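Local coordinates for protein pyruvate kinase (Pseudomonas aeruginosa, PDB 6QXL) that probably catalyses the last step of glycolysis, moving the phosphoryl group of phosphoenolpyruvate to ADP to give pyruvate and ATP, as a magnesium-dependent homotetramer, at residues 3-8 against 338-343; 246-251 against 299-304; 286-289 against 293-296; 313-318 against 330-335. One frame throughout, in Å; residues are numbered along the deposited sequence.

In the fold
The four contacts illustrate how interactions change with place in the fold of a TIM barrel. Contact 4 is buried and apolar, methionine against aliphatic groups, whereas contact 2, also buried, relies on a salt bridge from a segment whose Asp-250 binds magnesium. Contact 1 lies at the surface, where a carboxylate takes up backbone N-H groups of the N-terminal segment. Contact 3, buried though about 20 Å from the chain's centre, closes a short turn by van der Waals packing. Contacts 1 and 4 share helix 325-340 and reach the neighbouring strands 7-11 and 312-315. Helix 296-307 carries one side of contact 2, and its Val-302 packs on Met-332 of contact 4. All four segment pairs reach the second subunit, contact 4 through Arg-334.

Contact 1: 3-8 against 338-343; sequences VRRTKI and GAEKHP
Glu-340 of helix 325-340 holds the N-terminal segment 3-8 by two backbone N-H groups and a hydroxyl, and a single carboxylate does nearly all the work. The tight part is the carboxylate end. OE2 takes two bonds from one residue: Thr-6 N lies 2.7 Å from Glu-340 OE2 and approaches from above the carboxylate plane, while Thr-6 OG1, also 2.7 Å from that oxygen, comes in on the anti side and closer to the plane. The hydroxyl is placed for this by its first torsion (chi1 -55°), which sets OG1 beside the backbone N, so that amide and hydroxyl converge on one acceptor. The other oxygen, Glu-340 OE1, is met by Arg-5 N at 2.8 Å, on its syn side but tilted well out of the carboxylate plane, the N-H pointing almost straight at it (162°). Several donors on one carboxylate would probably favour its ionised form.

Toward Val-3 the contact loosens into solvent. Here a water links the two segments, donating to Glu-340 OE1 at 2.7 Å and to Val-3 O at 3.2 Å. The guanidinium of Arg-4 turns away toward Asp-31, and its NH1 also bonds Thr-6 O, 2.9 Å away. The contact thus ties the lead-in to the first barrel strand, 7-11, to the last barrel helix, 325-340, with Val-306 of helix 296-307 packing against both Thr-6 and Glu-340.

Contact 2: 246-251 against 299-304; sequences VARGDL and VSDVAN. With MG (magnesium ion), chain N.
Asp-301 OD1 is gripped from two chains: Arg-248 NH1 bonds it at 2.9 Å, and Ser-300 OG of the second subunit bonds it as well. Its twin, Asp-301 OD2, receives Arg-248 NH2 at 2.8 Å, completing a two-pronged, end-on salt bridge. Both oxygens use their syn lone pairs toward the arginine, and both N-H bonds are nearly straight, 178° at NH1. The guanidinium and carboxylate are nearly coplanar, with 10° between their planes, and they meet edge to edge from opposite directions. Asp-301 presents this edge because its CG stands anti to the backbone N (chi1 -180°), carrying the carboxylate out from helix 296-307.

The bridge joins that helix to the start of helix 248-255, which follows the sixth barrel strand; the nearest CA atoms, those of Arg-248 and Asp-301, are 12.1 Å apart. Further bonds to Ala-281 O, Thr-282 O and Gln-264 help to fix the guanidinium's rotation.

Two residues beyond Arg-248, Asp-250 OD2 binds the magnesium ion at 2.3 Å, with Glu-223 and a water among the other ligands. Malonate accepts bonds from the backbone N of Gly-249 and Asp-250, while Arg-248 O and Gly-249 O accept bonds from Arg-296 of the second subunit. Such a matched pair of buried charges is consistent with Arg-248 holding in place the first turn of helix 248-255, which carries the metal and anion ligands.

Contact 3: 286-289 against 293-296; sequences ESMI and MPTR
Ser-287 and Met-288 face Pro-294 and Thr-295 across a tight reversal of the chain in the TIM-barrel loop between strand 277-281 and helix 296-307. Segment 286-289 has helical backbone angles without the regular bonds. Glu-286 turns its carboxylate away from the facing arm, toward weak partners in Gln-283 and Arg-131. Ser-287 comes next, with OG lodged between the backbone N and the carbonyl carbon (chi1 84°). From there it lies beside the Thr-295 hydroxyl, with 3.4 Å between Ser-287 OG and Thr-295 OG1, but its firm polar partner is Glu-298. The same carboxylate oxygen also takes the backbone N-H of Thr-295, so one glutamate of the following helix holds both arms of the turn.

Met-288 then supplies the apolar half. Its side chain runs alongside the proline ring, pointing the same way, with Met-288 SD 3.9 Å from Pro-294 CD, and it also packs on Ala-328 and Ala-331 of helix 325-340. A bend at the last torsion (chi3 73°) turns the methyl over the backbone of Met-293, leaving Met-288 CE 3.8 Å from Met-293 N. Ile-289 ends the segment, its backbone N bonding back to Glu-286 O at 2.9 Å.

Contact 4: 313-318 against 330-335; sequences VMLSAE and KAMARV
The eighth and last strand of the TIM barrel, 312-315, packs here against the long helix 325-340, which follows after the short helix 317-320, as the final beta-alpha unit of the barrel. The short strand and helix segments run close to antiparallel (166° between their directions), their axes approaching to 10.4 Å, and one residue, Met-332, makes all the contacts from the helix side. With chi1 at 180° its chain extends away from the helix backbone to the sheet. There the sulfur settles against Val-313 and Leu-315, whose side chains both face the helix: Met-332 SD lies 3.6 Å from Val-313 CG2 and 3.8 Å from Leu-315 CG.

Beyond the sulfur the chain bends (chi3 -97°), and the methyl turns across the strand direction. Met-332 CE comes to 3.6 Å from Leu-315 CD2. The same methyl meets a backbone carbonyl by van der Waals contact, with Met-332 CE 3.8 Å from Met-314 O. Met-314 itself directs its side chain away from the helix, into the barrel, where it approaches the bound malonate. At the strand's end Glu-318 folds back, and Ser-316 N bonds Glu-318 OE2 at 2.9 Å, while OE1 takes the backbone N of Met-285.

Around this apolar layer, Ile-8 of strand 7-11 touches Met-332 from the first barrel strand, and Val-302 of helix 296-307 packs on both Met-332 and Val-335.

Contact 1: 3-8 against 338-343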
loop_
_atom_site.group_PDB
_atom_site.type_symbol
_atom_site.label_atom_id
_atom_site.label_comp_id
_atom_site.label_asym_id
_atom_site.label_seq_id
_atom_site.Cartn_x
_atom_site.Cartn_y
_atom_site.Cartn_z
ATOM N N VAL A 3 -13.362 19.862 -20.415
ATOM C CA VAL A 3 -13.407 21.169 -19.815
ATOM C C VAL A 3 -12.365 21.284 -18.715
ATOM O O VAL A 3 -12.226 20.412 -17.866
ATOM C CB VAL A 3 -14.834 21.500 -19.311
ATOM C CG1 VAL A 3 -15.564 20.364 -18.572
ATOM C CG2 VAL A 3 -14.910 22.785 -18.487
ATOM N N ARG A 4 -11.597 22.366 -18.762
ATOM C CA ARG A 4 -10.554 22.615 -17.769
ATOM C C ARG A 4 -11.167 22.671 -16.374
ATOM O O ARG A 4 -12.215 23.253 -16.177
ATOM C CB ARG A 4 -9.830 23.925 -18.061
ATOM C CG ARG A 4 -9.006 24.495 -16.910
ATOM C CD ARG A 4 -8.182 25.673 -17.400
ATOM N NE ARG A 4 -9.004 26.710 -18.004
ATOM C CZ ARG A 4 -9.589 27.702 -17.349
ATOM N NH1 ARG A 4 -9.469 27.849 -16.032
ATOM N NH2 ARG A 4 -10.300 28.602 -18.037
ATOM N N ARG A 5 -10.483 22.067 -15.417
ATOM C CA ARG A 5 -10.912 22.032 -14.036
ATOM C C ARG A 5 -10.174 22.997 -13.136
ATOM O O ARG A 5 -10.756 23.536 -12.196
ATOM C CB ARG A 5 -10.754 20.619 -13.482
ATOM C CG ARG A 5 -11.581 19.564 -14.228
ATOM C CD ARG A 5 -11.237 18.153 -13.691
ATOM N NE ARG A 5 -11.723 17.901 -12.336
ATOM C CZ ARG A 5 -12.984 17.620 -12.026
ATOM N NH1 ARG A 5 -13.926 17.565 -12.955
ATOM N NH2 ARG A 5 -13.329 17.399 -10.762
ATOM N N THR A 6 -8.883 23.204 -13.384
ATOM C CA THR A 6 -8.094 24.113 -12.557
ATOM C C THR A 6 -8.476 25.538 -12.904
ATOM O O THR A 6 -8.648 25.866 -14.082
ATOM C CB THR A 6 -6.586 23.865 -12.767
ATOM O OG1 THR A 6 -6.307 22.477 -12.523
ATOM C CG2 THR A 6 -5.766 24.713 -11.821
ATOM N N LYS A 7 -8.607 26.381 -11.888
ATOM C CA LYS A 7 -9.131 27.726 -12.100
ATOM C C LYS A 7 -8.004 28.730 -12.228
ATOM O O LYS A 7 -6.920 28.525 -11.711
ATOM C CB LYS A 7 -10.087 28.111 -10.979
ATOM C CG LYS A 7 -11.245 27.138 -10.803
ATOM C CD LYS A 7 -12.096 26.984 -12.079
ATOM C CE LYS A 7 -13.301 26.070 -11.853
ATOM N NZ LYS A 7 -14.235 26.613 -10.809
ATOM N N ILE A 8 -8.281 29.820 -12.947
ATOM C CA ILE A 8 -7.283 30.843 -13.263
ATOM C C ILE A 8 -7.642 32.166 -12.607
ATOM O O ILE A 8 -8.711 32.708 -12.850
ATOM C CB ILE A 8 -7.160 31.042 -14.774
ATOM C CG1 ILE A 8 -6.589 29.766 -15.421
ATOM C CG2 ILE A 8 -6.270 32.249 -15.067
ATOM C CD1 ILE A 8 -6.557 29.755 -16.954
ATOM N N GLY A 338 -3.845 20.078 -20.247
ATOM C CA GLY A 338 -2.929 18.983 -20.550
ATOM C C GLY A 338 -2.567 18.197 -19.296
ATOM O O GLY A 338 -2.626 16.975 -19.286
ATOM N N ALA A 339 -2.228 18.910 -18.225
ATOM C CA ALA A 339 -1.861 18.261 -16.997
ATOM C C ALA A 339 -3.021 17.469 -16.378
ATOM O O ALA A 339 -2.794 16.463 -15.686
ATOM C CB ALA A 339 -1.344 19.288 -16.004
ATOM N N GLU A 340 -4.256 17.915 -16.623
ATOM C CA GLU A 340 -5.424 17.232 -16.072
ATOM C C GLU A 340 -5.691 15.854 -16.701
ATOM O O GLU A 340 -6.406 15.057 -16.105
ATOM C CB GLU A 340 -6.664 18.131 -16.155
ATOM C CG GLU A 340 -6.659 19.228 -15.098
ATOM C CD GLU A 340 -7.511 20.456 -15.442
ATOM O OE1 GLU A 340 -8.413 20.377 -16.318
ATOM O OE2 GLU A 340 -7.262 21.515 -14.812
ATOM N N LYS A 341 -5.114 15.574 -17.870
ATOM C CA LYS A 341 -5.207 14.241 -18.471
ATOM C C LYS A 341 -4.368 13.179 -17.754
ATOM O O LYS A 341 -4.620 11.999 -17.903
ATOM C CB LYS A 341 -4.808 14.269 -19.940
ATOM C CG LYS A 341 -5.611 15.242 -20.797
ATOM C CD LYS A 341 -5.362 15.010 -22.286
ATOM C CE LYS A 341 -3.907 15.247 -22.733
ATOM N NZ LYS A 341 -3.782 14.882 -24.156
ATOM N N HIS A 342 -3.387 13.594 -16.962
ATOM C CA HIS A 342 -2.541 12.650 -16.219
ATOM C C HIS A 342 -3.403 11.724 -15.338
ATOM O O HIS A 342 -4.420 12.164 -14.791
ATOM C CB HIS A 342 -1.539 13.407 -15.349
ATOM C CG HIS A 342 -0.278 12.650 -15.051
ATOM N ND1 HIS A 342 -0.055 11.994 -13.856
ATOM C CD2 HIS A 342 0.847 12.465 -15.787
ATOM C CE1 HIS A 342 1.139 11.433 -13.876
ATOM N NE2 HIS A 342 1.698 11.687 -15.041
ATOM N N PRO A 343 -3.016 10.441 -15.227
ATOM C CA PRO A 343 -3.760 9.515 -14.357
ATOM C C PRO A 343 -3.871 9.896 -12.877
ATOM O O PRO A 343 -4.891 9.604 -12.260
ATOM C CB PRO A 343 -3.000 8.193 -14.521
ATOM C CG PRO A 343 -2.388 8.289 -15.875
ATOM C CD PRO A 343 -2.005 9.727 -16.028
HETATM O O HOH W 1 -9.607 18.610 -17.968
#

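Contact 2: 246-251 against 299-304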
loop_
_atom_site.group_PDB
_atom_site.type_symbol
_atom_site.label_atom_id
_atom_site.label_comp_id
_atom_site.label_asym_id
_atom_site.label_seq_id
_atom_site.Cartn_x
_atom_site.Cartn_y
_atom_site.Cartn_z
ATOM N N VAL A 246 -0.444 30.367 -1.912
ATOM C CA VAL A 246 0.986 30.139 -1.847
ATOM C C VAL A 246 1.646 31.327 -2.527
ATOM O O VAL A 246 1.749 31.386 -3.745
ATOM C CB VAL A 246 1.400 28.802 -2.494
ATOM C CG1 VAL A 246 2.872 28.525 -2.257
ATOM C CG2 VAL A 246 0.579 27.656 -1.923
ATOM N N ALA A 247 2.060 32.285 -1.710
ATOM C CA ALA A 247 2.521 33.574 -2.212
ATOM C C ALA A 247 4.040 33.519 -2.351
ATOM O O ALA A 247 4.791 33.959 -1.467
ATOM C CB ALA A 247 2.103 34.677 -1.269
ATOM N N ARG A 248 4.497 33.009 -3.487
ATOM C CA ARG A 248 5.873 32.550 -3.562
ATOM C C ARG A 248 6.889 33.672 -3.636
ATOM O O ARG A 248 8.045 33.450 -3.303
ATOM C CB ARG A 248 6.060 31.576 -4.715
ATOM C CG ARG A 248 5.189 30.354 -4.546
ATOM C CD ARG A 248 5.381 29.343 -5.652
ATOM N NE ARG A 248 5.291 29.945 -6.964
ATOM C CZ ARG A 248 5.441 29.256 -8.100
ATOM N NH1 ARG A 248 5.659 27.943 -8.077
ATOM N NH2 ARG A 248 5.356 29.876 -9.273
ATOM N N GLY A 249 6.462 34.858 -4.076
ATOM C CA GLY A 249 7.336 36.032 -4.094
ATOM C C GLY A 249 7.837 36.372 -2.691
ATOM O O GLY A 249 9.011 36.184 -2.368
ATOM N N ASP A 250 6.951 36.833 -1.839
ATOM C CA ASP A 250 7.364 37.204 -0.501
ATOM C C ASP A 250 7.814 36.001 0.318
ATOM O O ASP A 250 8.777 36.109 1.093
ATOM C CB ASP A 250 6.276 37.983 0.236
ATOM C CG ASP A 250 6.173 39.424 -0.238
ATOM O OD1 ASP A 250 7.215 40.110 -0.206
ATOM O OD2 ASP A 250 5.045 39.870 -0.585
ATOM N N LEU A 251 7.164 34.850 0.134
ATOM C CA LEU A 251 7.533 33.666 0.896
ATOM C C LEU A 251 8.963 33.239 0.587
ATOM O O LEU A 251 9.720 32.879 1.492
ATOM C CB LEU A 251 6.563 32.518 0.633
ATOM C CG LEU A 251 6.778 31.243 1.461
ATOM C CD1 LEU A 251 6.589 31.443 2.958
ATOM C CD2 LEU A 251 5.804 30.198 0.964
ATOM N N VAL A 299 5.866 26.390 -18.284
ATOM C CA VAL A 299 4.917 25.322 -18.540
ATOM C C VAL A 299 5.002 24.263 -17.441
ATOM O O VAL A 299 3.977 23.850 -16.898
ATOM C CB VAL A 299 5.155 24.677 -19.922
ATOM C CG1 VAL A 299 4.357 23.394 -20.066
ATOM C CG2 VAL A 299 4.768 25.656 -21.026
ATOM N N SER A 300 6.213 23.858 -17.100
ATOM C CA SER A 300 6.419 22.855 -16.066
ATOM C C SER A 300 5.902 23.319 -14.704
ATOM O O SER A 300 5.302 22.542 -13.972
ATOM C CB SER A 300 7.916 22.517 -15.962
ATOM O OG SER A 300 8.174 21.579 -14.932
ATOM N N ASP A 301 6.124 24.582 -14.375
ATOM C CA ASP A 301 5.726 25.120 -13.079
ATOM C C ASP A 301 4.203 25.025 -12.914
ATOM O O ASP A 301 3.706 24.550 -11.887
ATOM C CB ASP A 301 6.189 26.570 -12.960
ATOM C CG ASP A 301 5.818 27.210 -11.632
ATOM O OD1 ASP A 301 5.944 26.558 -10.574
ATOM O OD2 ASP A 301 5.425 28.397 -11.646
ATOM N N VAL A 302 3.483 25.433 -13.950
ATOM C CA VAL A 302 2.047 25.449 -13.898
ATOM C C VAL A 302 1.527 24.013 -13.839
ATOM O O VAL A 302 0.680 23.670 -13.017
ATOM C CB VAL A 302 1.463 26.218 -15.104
ATOM C CG1 VAL A 302 -0.054 26.070 -15.148
ATOM C CG2 VAL A 302 1.833 27.699 -15.028
ATOM N N ALA A 303 2.037 23.179 -14.725
ATOM C CA ALA A 303 1.599 21.794 -14.781
ATOM C C ALA A 303 1.833 21.076 -13.457
ATOM O O ALA A 303 0.985 20.321 -12.984
ATOM C CB ALA A 303 2.301 21.066 -15.902
ATOM N N ASN A 304 2.974 21.330 -12.839
ATOM C CA ASN A 304 3.252 20.684 -11.573
ATOM C C ASN A 304 2.345 21.175 -10.479
ATOM O O ASN A 304 1.989 20.399 -9.608
ATOM C CB ASN A 304 4.731 20.803 -11.180
ATOM C CG ASN A 304 5.568 19.696 -11.804
ATOM O OD1 ASN A 304 5.445 18.548 -11.416
ATOM N ND2 ASN A 304 6.381 20.024 -12.783
HETATM MG MG MG N . 3.213 39.092 -1.646
HETATM O O HOH W 2 4.411 40.762 -3.203
#

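Contact 3: 286-289 against 293-296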
loop_
_atom_site.group_PDB
_atom_site.type_symbol
_atom_site.label_atom_id
_atom_site.label_comp_id
_atom_site.label_asym_id
_atom_site.label_seq_id
_atom_site.Cartn_x
_atom_site.Cartn_y
_atom_site.Cartn_z
ATOM N N GLU A 286 6.228 34.432 -15.971
ATOM C CA GLU A 286 6.841 35.763 -15.993
ATOM C C GLU A 286 7.381 36.189 -17.375
ATOM O O GLU A 286 7.226 37.337 -17.775
ATOM C CB GLU A 286 7.974 35.835 -14.964
ATOM C CG GLU A 286 8.393 37.249 -14.588
ATOM C CD GLU A 286 7.476 37.919 -13.568
ATOM O OE1 GLU A 286 6.311 37.482 -13.373
ATOM O OE2 GLU A 286 7.897 38.916 -12.944
ATOM N N SER A 287 7.964 35.265 -18.116
ATOM C CA SER A 287 8.526 35.630 -19.398
ATOM C C SER A 287 7.475 36.223 -20.345
ATOM O O SER A 287 7.812 36.963 -21.269
ATOM C CB SER A 287 9.230 34.448 -20.064
ATOM O OG SER A 287 8.304 33.639 -20.760
ATOM N N MET A 288 6.207 35.902 -20.114
ATOM C CA MET A 288 5.118 36.411 -20.954
ATOM C C MET A 288 4.769 37.872 -20.723
ATOM O O MET A 288 3.948 38.425 -21.430
ATOM C CB MET A 288 3.868 35.536 -20.812
ATOM C CG MET A 288 4.089 34.111 -21.338
ATOM S SD MET A 288 2.580 33.211 -21.683
ATOM C CE MET A 288 2.056 34.043 -23.169
ATOM N N ILE A 289 5.382 38.509 -19.737
ATOM C CA ILE A 289 5.365 39.948 -19.691
ATOM C C ILE A 289 5.851 40.557 -21.010
ATOM O O ILE A 289 5.266 41.528 -21.491
ATOM C CB ILE A 289 6.200 40.458 -18.528
ATOM C CG1 ILE A 289 5.446 40.164 -17.225
ATOM C CG2 ILE A 289 6.446 41.957 -18.652
ATOM C CD1 ILE A 289 6.355 40.125 -16.008
ATOM N N MET A 293 4.789 33.713 -25.798
ATOM C CA MET A 293 4.779 32.300 -25.407
ATOM C C MET A 293 5.596 32.084 -24.139
ATOM O O MET A 293 6.571 32.780 -23.908
ATOM C CB MET A 293 5.320 31.413 -26.506
ATOM C CG MET A 293 6.602 31.843 -27.153
ATOM S SD MET A 293 6.822 30.829 -28.634
ATOM C CE MET A 293 5.271 30.631 -29.575
ATOM N N PRO A 294 5.212 31.098 -23.327
ATOM C CA PRO A 294 5.964 30.810 -22.124
ATOM C C PRO A 294 7.202 29.945 -22.373
ATOM O O PRO A 294 7.312 29.280 -23.368
ATOM C CB PRO A 294 4.924 30.050 -21.281
ATOM C CG PRO A 294 4.184 29.247 -22.299
ATOM C CD PRO A 294 4.111 30.137 -23.495
ATOM N N THR A 295 8.100 29.955 -21.420
ATOM C CA THR A 295 9.271 29.085 -21.363
ATOM C C THR A 295 8.840 27.664 -20.952
ATOM O O THR A 295 7.761 27.463 -20.363
ATOM C CB THR A 295 10.128 29.764 -20.111
ATOM O OG1 THR A 295 10.576 31.103 -20.461
ATOM C CG2 THR A 295 11.328 29.043 -19.637
ATOM N N ARG A 296 9.693 26.680 -21.208
ATOM C CA ARG A 296 9.427 25.334 -20.761
ATOM C C ARG A 296 9.379 25.240 -19.233
ATOM O O ARG A 296 8.619 24.460 -18.670
ATOM C CB ARG A 296 10.470 24.350 -21.294
ATOM C CG ARG A 296 10.599 24.290 -22.812
ATOM C CD ARG A 296 9.375 23.693 -23.406
ATOM N NE ARG A 296 9.564 23.453 -24.838
ATOM C CZ ARG A 296 9.049 24.213 -25.794
ATOM N NH1 ARG A 296 9.291 23.921 -27.070
ATOM N NH2 ARG A 296 8.248 25.234 -25.493
#

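Contact 4: 313-318 against 330-335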
loop_
_atom_site.group_PDB
_atom_site.type_symbol
_atom_site.label_atom_id
_atom_site.label_comp_id
_atom_site.label_asym_id
_atom_site.label_seq_id
_atom_site.Cartn_x
_atom_site.Cartn_y
_atom_site.Cartn_z
ATOM N N VAL A 313 -4.408 28.646 -10.237
ATOM C CA VAL A 313 -3.119 29.232 -10.529
ATOM C C VAL A 313 -3.371 30.692 -10.858
ATOM O O VAL A 313 -4.431 31.036 -11.370
ATOM C CB VAL A 313 -2.440 28.513 -11.694
ATOM C CG1 VAL A 313 -1.951 27.150 -11.233
ATOM C CG2 VAL A 313 -3.375 28.340 -12.868
ATOM N N MET A 314 -2.394 31.537 -10.557
ATOM C CA MET A 314 -2.559 32.986 -10.618
ATOM C C MET A 314 -1.553 33.626 -11.582
ATOM O O MET A 314 -0.432 33.135 -11.772
ATOM C CB MET A 314 -2.393 33.593 -9.232
ATOM C CG MET A 314 -2.807 35.047 -9.097
ATOM S SD MET A 314 -3.041 35.522 -7.358
ATOM C CE MET A 314 -1.614 36.592 -7.113
ATOM N N LEU A 315 -1.992 34.727 -12.194
ATOM C CA LEU A 315 -1.134 35.629 -12.950
ATOM C C LEU A 315 -1.110 36.971 -12.226
ATOM O O LEU A 315 -2.149 37.437 -11.752
ATOM C CB LEU A 315 -1.684 35.840 -14.349
ATOM C CG LEU A 315 -1.723 34.608 -15.241
ATOM C CD1 LEU A 315 -2.479 34.888 -16.547
ATOM C CD2 LEU A 315 -0.323 34.127 -15.523
ATOM N N SER A 316 0.067 37.609 -12.157
ATOM C CA SER A 316 0.125 38.962 -11.585
ATOM C C SER A 316 0.513 40.036 -12.595
ATOM O O SER A 316 -0.367 40.705 -13.131
ATOM C CB SER A 316 1.033 38.992 -10.388
ATOM O OG SER A 316 0.534 38.102 -9.435
ATOM N N ALA A 317 1.786 40.170 -12.921
ATOM C CA ALA A 317 2.192 41.192 -13.863
ATOM C C ALA A 317 1.877 40.699 -15.261
ATOM O O ALA A 317 1.619 41.508 -16.144
ATOM C CB ALA A 317 3.664 41.520 -13.749
ATOM N N GLU A 318 1.872 39.387 -15.466
ATOM C CA GLU A 318 1.617 38.824 -16.789
ATOM C C GLU A 318 0.292 39.359 -17.344
ATOM O O GLU A 318 0.214 39.716 -18.518
ATOM C CB GLU A 318 1.584 37.294 -16.746
ATOM C CG GLU A 318 2.834 36.595 -16.156
ATOM C CD GLU A 318 2.721 36.264 -14.662
ATOM O OE1 GLU A 318 3.059 35.135 -14.260
ATOM O OE2 GLU A 318 2.293 37.152 -13.882
ATOM N N LYS A 330 -4.596 32.355 -22.074
ATOM C CA LYS A 330 -4.796 31.243 -23.006
ATOM C C LYS A 330 -3.769 30.132 -22.791
ATOM O O LYS A 330 -4.123 28.955 -22.729
ATOM C CB LYS A 330 -4.766 31.711 -24.458
ATOM C CG LYS A 330 -5.982 32.510 -24.854
ATOM C CD LYS A 330 -6.074 32.689 -26.372
ATOM C CE LYS A 330 -7.221 33.624 -26.748
ATOM N NZ LYS A 330 -7.040 34.194 -28.115
ATOM N N ALA A 331 -2.504 30.523 -22.642
ATOM C CA ALA A 331 -1.430 29.545 -22.475
ATOM C C ALA A 331 -1.610 28.782 -21.156
ATOM O O ALA A 331 -1.532 27.554 -21.125
ATOM C CB ALA A 331 -0.081 30.220 -22.514
ATOM N N MET A 332 -1.870 29.518 -20.088
ATOM C CA MET A 332 -2.067 28.915 -18.795
ATOM C C MET A 332 -3.216 27.910 -18.835
ATOM O O MET A 332 -3.087 26.782 -18.345
ATOM C CB MET A 332 -2.300 30.018 -17.765
ATOM C CG MET A 332 -2.524 29.539 -16.366
ATOM S SD MET A 332 -2.381 30.878 -15.193
ATOM C CE MET A 332 -0.671 30.663 -14.667
ATOM N N ALA A 333 -4.315 28.296 -19.468
ATOM C CA ALA A 333 -5.476 27.413 -19.582
ATOM C C ALA A 333 -5.150 26.130 -20.350
ATOM O O ALA A 333 -5.623 25.056 -19.998
ATOM C CB ALA A 333 -6.636 28.153 -20.244
ATOM N N ARG A 334 -4.339 26.245 -21.388
ATOM C CA ARG A 334 -3.991 25.097 -22.213
ATOM C C ARG A 334 -3.109 24.118 -21.418
ATOM O O ARG A 334 -3.277 22.900 -21.506
ATOM C CB ARG A 334 -3.263 25.586 -23.457
ATOM C CG ARG A 334 -3.439 24.688 -24.693
ATOM C CD ARG A 334 -2.194 24.641 -25.622
ATOM N NE ARG A 334 -1.580 25.976 -25.807
ATOM C CZ ARG A 334 -0.355 26.371 -25.412
ATOM N NH1 ARG A 334 0.488 25.530 -24.802
ATOM N NH2 ARG A 334 0.003 27.652 -25.598
ATOM N N VAL A 335 -2.195 24.653 -20.615
ATOM C CA VAL A 335 -1.299 23.814 -19.846
ATOM C C VAL A 335 -2.083 23.068 -18.767
ATOM O O VAL A 335 -1.825 21.887 -18.519
ATOM C CB VAL A 335 -0.149 24.641 -19.258
ATOM C CG1 VAL A 335 0.719 23.794 -18.323
ATOM C CG2 VAL A 335 0.710 25.198 -20.377
#